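Local structure of prolyl 4-hydroxylase (Phytophthora capsici LT1534, 6IUQ) at residues Ile24-Glu27 with Val28-Leu32; Ala252-Phe255 with Gly256-Glu259; His302-His305 with Val306-Lys310. The protein probably hydroxylates proline residues at the 4-position, as an iron(II)-dependent 2-oxoglutarate oxygenase built on a double-stranded beta-helix core. One frame throughout, in Å; residues are numbered along the deposited sequence.

Contact 1. Residues Ile24-Glu27 with Val28-Leu32; sequences ISKE and VCDQL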
loop_
_atom_site.group_PDB
_atom_site.type_symbol
_atom_site.label_atom_id
_atom_site.label_comp_id
_atom_site.label_asym_id
_atom_site.label_seq_id
_atom_site.Cartn_x
_atom_site.Cartn_y
_atom_site.Cartn_z
ATOM N N ILE A 24 2.925 11.908 -12.074
ATOM C CA ILE A 24 1.637 11.244 -11.926
ATOM C C ILE A 24 0.795 11.467 -13.175
ATOM O O ILE A 24 -0.161 12.243 -13.177
ATOM C CB ILE A 24 0.874 11.719 -10.673
ATOM C CG1 ILE A 24 1.810 11.759 -9.467
ATOM C CG2 ILE A 24 -0.301 10.781 -10.388
ATOM C CD1 ILE A 24 2.502 10.424 -9.225
ATOM N N SER A 25 1.159 10.750 -14.232
ATOM C CA SER A 25 0.609 10.963 -15.568
ATOM C C SER A 25 -0.641 10.150 -15.837
ATOM O O SER A 25 -1.017 9.279 -15.049
ATOM C CB SER A 25 1.664 10.622 -16.620
ATOM O OG SER A 25 1.952 9.235 -16.594
ATOM N N LYS A 26 -1.289 10.453 -16.958
ATOM C CA LYS A 26 -2.426 9.684 -17.464
ATOM C C LYS A 26 -2.092 8.193 -17.585
ATOM O O LYS A 26 -2.880 7.332 -17.206
ATOM C CB LYS A 26 -2.852 10.240 -18.822
ATOM C CG LYS A 26 -3.796 9.370 -19.613
ATOM C CD LYS A 26 -5.134 9.297 -18.931
ATOM C CE LYS A 26 -6.209 8.720 -19.845
ATOM N NZ LYS A 26 -7.497 8.657 -19.098
ATOM N N GLU A 27 -0.909 7.893 -18.101
ATOM C CA GLU A 27 -0.472 6.511 -18.269
ATOM C C GLU A 27 -0.298 5.797 -16.932
ATOM O O GLU A 27 -0.702 4.640 -16.767
ATOM C CB GLU A 27 0.837 6.467 -19.058
ATOM C CG GLU A 27 0.787 7.261 -20.379
ATOM C CD GLU A 27 1.312 8.694 -20.240
ATOM O OE1 GLU A 27 2.537 8.893 -20.438
ATOM O OE2 GLU A 27 0.509 9.615 -19.950
ATOM N N VAL A 28 0.320 6.499 -15.988
ATOM C CA VAL A 28 0.509 5.996 -14.641
ATOM C C VAL A 28 -0.863 5.712 -14.008
ATOM O O VAL A 28 -1.100 4.629 -13.468
ATOM C CB VAL A 28 1.347 7.003 -13.794
ATOM C CG1 VAL A 28 1.125 6.816 -12.285
ATOM C CG2 VAL A 28 2.832 6.875 -14.140
ATOM N N CYS A 29 -1.786 6.655 -14.133
ATOM C CA CYS A 29 -3.120 6.475 -13.576
ATOM C C CYS A 29 -3.882 5.347 -14.260
ATOM O O CYS A 29 -4.608 4.612 -13.593
ATOM C CB CYS A 29 -3.919 7.775 -13.654
ATOM S SG CYS A 29 -3.286 9.037 -12.508
ATOM N N ASP A 30 -3.719 5.190 -15.571
ATOM C CA ASP A 30 -4.391 4.094 -16.270
ATOM C C ASP A 30 -3.862 2.746 -15.787
ATOM O O ASP A 30 -4.618 1.777 -15.698
ATOM C CB ASP A 30 -4.214 4.187 -17.788
ATOM C CG ASP A 30 -4.970 5.357 -18.401
ATOM O OD1 ASP A 30 -5.891 5.910 -17.743
ATOM O OD2 ASP A 30 -4.632 5.720 -19.558
ATOM N N GLN A 31 -2.567 2.678 -15.485
ATOM C CA GLN A 31 -1.994 1.435 -14.980
ATOM C C GLN A 31 -2.487 1.131 -13.571
ATOM O O GLN A 31 -2.813 -0.011 -13.252
ATOM C CB GLN A 31 -0.471 1.473 -14.989
ATOM C CG GLN A 31 0.106 0.057 -14.917
ATOM C CD GLN A 31 1.604 0.001 -14.702
ATOM O OE1 GLN A 31 2.386 0.477 -15.544
ATOM N NE2 GLN A 31 2.021 -0.607 -13.576
ATOM N N LEU A 32 -2.529 2.161 -12.728
ATOM C CA LEU A 32 -3.026 2.007 -11.372
ATOM C C LEU A 32 -4.439 1.446 -11.412
ATOM O O LEU A 32 -4.769 0.471 -10.731
ATOM C CB LEU A 32 -2.991 3.349 -10.636
ATOM C CG LEU A 32 -3.780 3.409 -9.329
ATOM C CD1 LEU A 32 -3.185 2.433 -8.311
ATOM C CD2 LEU A 32 -3.806 4.840 -8.770
#
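V28 and S25 meet where helix 26-35 begins, and they illustrate how a polar side chain can close the start of a helix. S25 holds the N-cap position. Its OG lies between the backbone N and the carbonyl carbon of its own residue (chi1 66°), a setting that turns the hydroxyl back over the first turn, where it accepts the backbone N of V28 at 3.2 Å, with an N-H...O angle of 166°. The same side chain also packs against V28, whose CG2 comes within 3.5 Å of S25 OG. One hydroxyl therefore both satisfies a first-turn amide and touches the methyl group of the residue that carries it. The carbonyl of S25 starts the regular helical ladder by accepting C29 N at 2.9 Å. E27 carries the ladder on: its O accepts Q31 N at 3.0 Å, while its CB lies against the amide N of V28.

On the exposed flank, K26 and D30 stand one turn apart and cross obliquely. The lysine has CG anti to its backbone N (chi1 167°), bends at the next bond and then runs out straight, passing its aliphatic part across the carboxylate; K26 CE approaches D30 OD2 to 3.4 Å. The salt bridge from K26 NZ to D30 OD1 is long at 3.5 Å, and as a hydrogen bond it is weak, so much of this pairing is contact between methylenes and carboxylate. Beneath it the backbone is firmer, with D30 N bonded to K26 O at 2.8 Å.

The inner side of this turn is sandwiched in the fold. V28 rests on V38 and I40 of strand 37-40, an outermost strand of the large antiparallel sheet, while C29 packs against L123 and H126 of helix 118-126; I24 touches both elements, through I40 and A122.

Contact 2. Residues Ala252-Phe255 with Gly256-Glu259; sequences ADWF and GFLE
W254 and F257 form a T-shaped aromatic pair, an example of an edge-to-face stack made within a single helical turn. The indole presents its edge, with F257 CB and CG near its plane, while one face of the F257 ring receives W254 CZ3, displaced toward the rim. The planes stand at 88°, the six-membered ring of W254 and the F257 ring having centroids 5.5 Å apart. W254 CG is anti to its carbonyl carbon (chi1 -76°) and F257 CG anti to its backbone N, which sets the rings side by side. Elsewhere on the helix, the F255 ring runs beside the E259 carboxylate, planes 31° apart, with F255 CZ 3.8 Å from E259 OE1. That carboxylate has its stronger partner in R262, through a salt bridge.

D253 is the N-cap of helix 254-262: its OD1 accepts G256 N at 3.4 Å, and its own carbonyl takes the same amide.

L258 packs on L322 and V325 of helix 313-328, and F257 on F318. Both capping bonds are weak, while the i to i+4 bonds that follow are short, E259 N lying 2.7 Å from F255 O; the aromatic pair adds apolar contact at the first turn.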
loop_
_atom_site.group_PDB
_atom_site.type_symbol
_atom_site.label_atom_id
_atom_site.label_comp_id
_atom_site.label_asym_id
_atom_site.label_seq_id
_atom_site.Cartn_x
_atom_site.Cartn_y
_atom_site.Cartn_z
ATOM N N ALA A 252 -19.320 -18.197 -21.270
ATOM C CA ALA A 252 -18.483 -18.460 -22.441
ATOM C C ALA A 252 -17.158 -17.705 -22.379
ATOM O O ALA A 252 -16.384 -17.733 -23.334
ATOM C CB ALA A 252 -19.231 -18.096 -23.714
ATOM N N ASP A 253 -16.908 -17.043 -21.247
ATOM C CA ASP A 253 -15.752 -16.157 -21.070
ATOM C C ASP A 253 -15.464 -15.967 -19.582
ATOM O O ASP A 253 -15.738 -14.894 -19.026
ATOM C CB ASP A 253 -16.000 -14.788 -21.740
ATOM C CG ASP A 253 -14.853 -13.782 -21.509
ATOM O OD1 ASP A 253 -13.687 -14.209 -21.335
ATOM O OD2 ASP A 253 -15.122 -12.554 -21.510
ATOM N N TRP A 254 -14.917 -17.000 -18.940
ATOM C CA TRP A 254 -14.608 -16.919 -17.517
ATOM C C TRP A 254 -13.583 -15.854 -17.196
ATOM O O TRP A 254 -13.552 -15.348 -16.077
ATOM C CB TRP A 254 -14.122 -18.262 -16.992
ATOM C CG TRP A 254 -15.262 -19.192 -16.816
ATOM C CD1 TRP A 254 -15.452 -20.395 -17.439
ATOM C CD2 TRP A 254 -16.412 -18.980 -15.988
ATOM N NE1 TRP A 254 -16.647 -20.952 -17.035
ATOM C CE2 TRP A 254 -17.252 -20.103 -16.143
ATOM C CE3 TRP A 254 -16.804 -17.957 -15.122
ATOM C CZ2 TRP A 254 -18.463 -20.226 -15.465
ATOM C CZ3 TRP A 254 -18.002 -18.079 -14.453
ATOM C CH2 TRP A 254 -18.822 -19.206 -14.627
ATOM N N PHE A 255 -12.754 -15.513 -18.179
ATOM C CA PHE A 255 -11.722 -14.511 -17.998
ATOM C C PHE A 255 -12.352 -13.193 -17.549
ATOM O O PHE A 255 -11.863 -12.545 -16.622
ATOM C CB PHE A 255 -10.930 -14.332 -19.290
ATOM C CG PHE A 255 -9.920 -13.217 -19.237
ATOM C CD1 PHE A 255 -8.726 -13.377 -18.547
ATOM C CD2 PHE A 255 -10.167 -12.011 -19.882
ATOM C CE1 PHE A 255 -7.787 -12.345 -18.497
ATOM C CE2 PHE A 255 -9.242 -10.981 -19.847
ATOM C CZ PHE A 255 -8.044 -11.145 -19.149
ATOM N N GLY A 256 -13.456 -12.821 -18.186
ATOM C CA GLY A 256 -14.140 -11.580 -17.861
ATOM C C GLY A 256 -14.623 -11.549 -16.425
ATOM O O GLY A 256 -14.529 -10.537 -15.744
ATOM N N PHE A 257 -15.143 -12.680 -15.973
ATOM C CA PHE A 257 -15.570 -12.864 -14.602
ATOM C C PHE A 257 -14.385 -12.792 -13.627
ATOM O O PHE A 257 -14.484 -12.153 -12.582
ATOM C CB PHE A 257 -16.289 -14.213 -14.470
ATOM C CG PHE A 257 -16.542 -14.644 -13.052
ATOM C CD1 PHE A 257 -15.586 -15.357 -12.343
ATOM C CD2 PHE A 257 -17.747 -14.346 -12.431
ATOM C CE1 PHE A 257 -15.820 -15.758 -11.032
ATOM C CE2 PHE A 257 -17.993 -14.752 -11.126
ATOM C CZ PHE A 257 -17.031 -15.458 -10.423
ATOM N N LEU A 258 -13.284 -13.467 -13.948
ATOM C CA LEU A 258 -12.096 -13.412 -13.093
ATOM C C LEU A 258 -11.530 -11.997 -13.055
ATOM O O LEU A 258 -11.071 -11.534 -12.011
ATOM C CB LEU A 258 -11.032 -14.398 -13.577
ATOM C CG LEU A 258 -11.503 -15.846 -13.408
ATOM C CD1 LEU A 258 -10.500 -16.869 -13.959
ATOM C CD2 LEU A 258 -11.807 -16.106 -11.935
ATOM N N GLU A 259 -11.601 -11.306 -14.195
ATOM C CA GLU A 259 -11.092 -9.950 -14.317
ATOM C C GLU A 259 -11.887 -8.951 -13.451
ATOM O O GLU A 259 -11.291 -8.087 -12.806
ATOM C CB GLU A 259 -11.088 -9.537 -15.794
ATOM C CG GLU A 259 -10.163 -8.383 -16.154
ATOM C CD GLU A 259 -8.665 -8.724 -16.112
ATOM O OE1 GLU A 259 -8.241 -9.781 -15.572
ATOM O OE2 GLU A 259 -7.899 -7.895 -16.628
#

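Contact 3. Residues His302-His305 with Val306-Lys310; sequences HETH and VENVK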
loop_
_atom_site.group_PDB
_atom_site.type_symbol
_atom_site.label_atom_id
_atom_site.label_comp_id
_atom_site.label_asym_id
_atom_site.label_seq_id
_atom_site.Cartn_x
_atom_site.Cartn_y
_atom_site.Cartn_z
ATOM N N HIS A 302 -6.620 -16.868 12.304
ATOM C CA HIS A 302 -6.447 -17.414 10.955
ATOM C C HIS A 302 -6.958 -18.851 10.872
ATOM O O HIS A 302 -7.752 -19.228 9.993
ATOM C CB HIS A 302 -4.970 -17.350 10.571
ATOM C CG HIS A 302 -4.610 -18.183 9.389
ATOM N ND1 HIS A 302 -4.514 -17.665 8.112
ATOM C CD2 HIS A 302 -4.307 -19.501 9.284
ATOM C CE1 HIS A 302 -4.167 -18.628 7.274
ATOM N NE2 HIS A 302 -4.034 -19.752 7.960
ATOM N N GLU A 303 -6.469 -19.648 11.807
ATOM C CA GLU A 303 -6.842 -21.041 11.962
ATOM C C GLU A 303 -8.357 -21.240 12.001
ATOM O O GLU A 303 -8.904 -22.105 11.313
ATOM C CB GLU A 303 -6.185 -21.552 13.237
ATOM C CG GLU A 303 -6.396 -22.975 13.595
ATOM C CD GLU A 303 -5.532 -23.337 14.788
ATOM O OE1 GLU A 303 -6.097 -23.623 15.871
ATOM O OE2 GLU A 303 -4.286 -23.292 14.641
ATOM N N THR A 304 -9.033 -20.427 12.801
ATOM C CA THR A 304 -10.493 -20.450 12.889
ATOM C C THR A 304 -11.191 -20.044 11.582
ATOM O O THR A 304 -12.165 -20.674 11.175
ATOM C CB THR A 304 -10.974 -19.518 14.009
ATOM O OG1 THR A 304 -10.449 -19.971 15.264
ATOM C CG2 THR A 304 -12.481 -19.501 14.078
ATOM N N HIS A 305 -10.700 -18.986 10.939
ATOM C CA HIS A 305 -11.269 -18.523 9.677
ATOM C C HIS A 305 -11.138 -19.586 8.585
ATOM O O HIS A 305 -12.084 -19.866 7.849
ATOM C CB HIS A 305 -10.595 -17.223 9.235
ATOM C CG HIS A 305 -11.166 -16.646 7.974
ATOM N ND1 HIS A 305 -11.047 -17.268 6.747
ATOM C CD2 HIS A 305 -11.852 -15.500 7.747
ATOM C CE1 HIS A 305 -11.640 -16.536 5.822
ATOM N NE2 HIS A 305 -12.139 -15.459 6.402
ATOM N N VAL A 306 -9.966 -20.195 8.500
ATOM C CA VAL A 306 -9.704 -21.220 7.500
ATOM C C VAL A 306 -10.648 -22.412 7.666
ATOM O O VAL A 306 -11.109 -23.002 6.678
ATOM C CB VAL A 306 -8.209 -21.687 7.581
ATOM C CG1 VAL A 306 -8.007 -23.041 6.944
ATOM C CG2 VAL A 306 -7.307 -20.661 6.950
ATOM N N GLU A 307 -10.939 -22.776 8.913
ATOM C CA GLU A 307 -11.816 -23.917 9.160
ATOM C C GLU A 307 -13.284 -23.554 8.890
ATOM O O GLU A 307 -14.022 -24.369 8.361
ATOM C CB GLU A 307 -11.641 -24.440 10.590
ATOM C CG GLU A 307 -12.596 -25.581 10.965
ATOM C CD GLU A 307 -12.399 -26.845 10.136
ATOM O OE1 GLU A 307 -11.290 -27.055 9.597
ATOM O OE2 GLU A 307 -13.361 -27.636 10.015
ATOM N N ASN A 308 -13.693 -22.335 9.248
ATOM C CA ASN A 308 -15.026 -21.810 8.899
ATOM C C ASN A 308 -15.279 -21.825 7.396
ATOM O O ASN A 308 -16.358 -22.186 6.943
ATOM C CB ASN A 308 -15.199 -20.382 9.405
ATOM C CG ASN A 308 -15.352 -20.306 10.912
ATOM O OD1 ASN A 308 -15.655 -21.306 11.570
ATOM N ND2 ASN A 308 -15.167 -19.112 11.465
ATOM N N VAL A 309 -14.273 -21.439 6.620
ATOM C CA VAL A 309 -14.386 -21.535 5.185
ATOM C C VAL A 309 -14.578 -22.983 4.778
ATOM O O VAL A 309 -15.484 -23.278 4.002
ATOM C CB VAL A 309 -13.159 -20.937 4.465
ATOM C CG1 VAL A 309 -13.144 -21.348 3.007
ATOM C CG2 VAL A 309 -13.168 -19.421 4.589
ATOM N N LYS A 310 -13.760 -23.894 5.307
ATOM C CA LYS A 310 -13.846 -25.305 4.906
ATOM C C LYS A 310 -15.196 -25.941 5.269
ATOM O O LYS A 310 -15.672 -26.833 4.565
ATOM C CB LYS A 310 -12.708 -26.128 5.527
ATOM C CG LYS A 310 -11.320 -25.684 5.070
ATOM C CD LYS A 310 -10.249 -26.743 5.326
ATOM C CE LYS A 310 -8.839 -26.146 5.218
ATOM N NZ LYS A 310 -8.603 -25.451 3.900
#
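With CG anti to the backbone N (chi1 165°), the H302 side chain lays its imidazole beside V306, whose CG2, anti to its carbonyl carbon and beside its backbone N, points back toward the preceding turn, over one face of the ring. This is a CH-pi contact between residues i and i+4 of an alpha helix, here helix 296-311, and it shows how helical spacing, with suitable torsions, can bring a methyl group onto an aromatic ring. V306 CG2 lies 3.8 Å from the H302 ring centroid, 24° off the normal, and is shifted toward the rim, where NE2 is its nearest ring atom. The other nitrogen of the imidazole, ND1, is hydrogen-bonded to R272, a bond that would fix the rotation of the ring beneath the methyl.

The next histidine repeats the spacing with a different geometry. V309 CG2 packs against the H305 ring at CE1, 3.5 Å away. H305 ND1 is buried by this packing and has no polar partner in the model. Neighbouring helices adjoin both pairs: H302 and V306 touch E276 of helix 276-287, and V309 touches I319 of helix 313-328.

Along the exposed side, T304 and N308 lie side by side, T304 CG2 being 3.8 Å from N308 ND2. The hydroxyl of T304 is bonded to the carbonyl of K300, one turn earlier, while E303 and E307 pair with K300 and R311 respectively. Four consecutive i to i+4 backbone bonds hold the turns together; the shortest joins V306 N to H302 O at 2.8 Å.

Each contact lies within one helix, and no two share a helix or touch. Contact 1 is partly buried, its helix packed against strand 37-40, an outermost strand of the larger sheet; contacts 2 and 3 lie farther out, centred about 27 and 26 Å from the middle of the chain, and both abut helix 313-328. Contact 2 is a surface contact, whereas contact 3 is partly buried. Contacts 1 and 3 lie on opposite sides of the chain's centre, their own centres about 38 Å apart. Two are helix starts, capped by a serine hydroxyl in contact 1 and more weakly by an aspartate in contact 2; contact 3, inside its helix with no cap, sets imidazole rings against valine methyl groups.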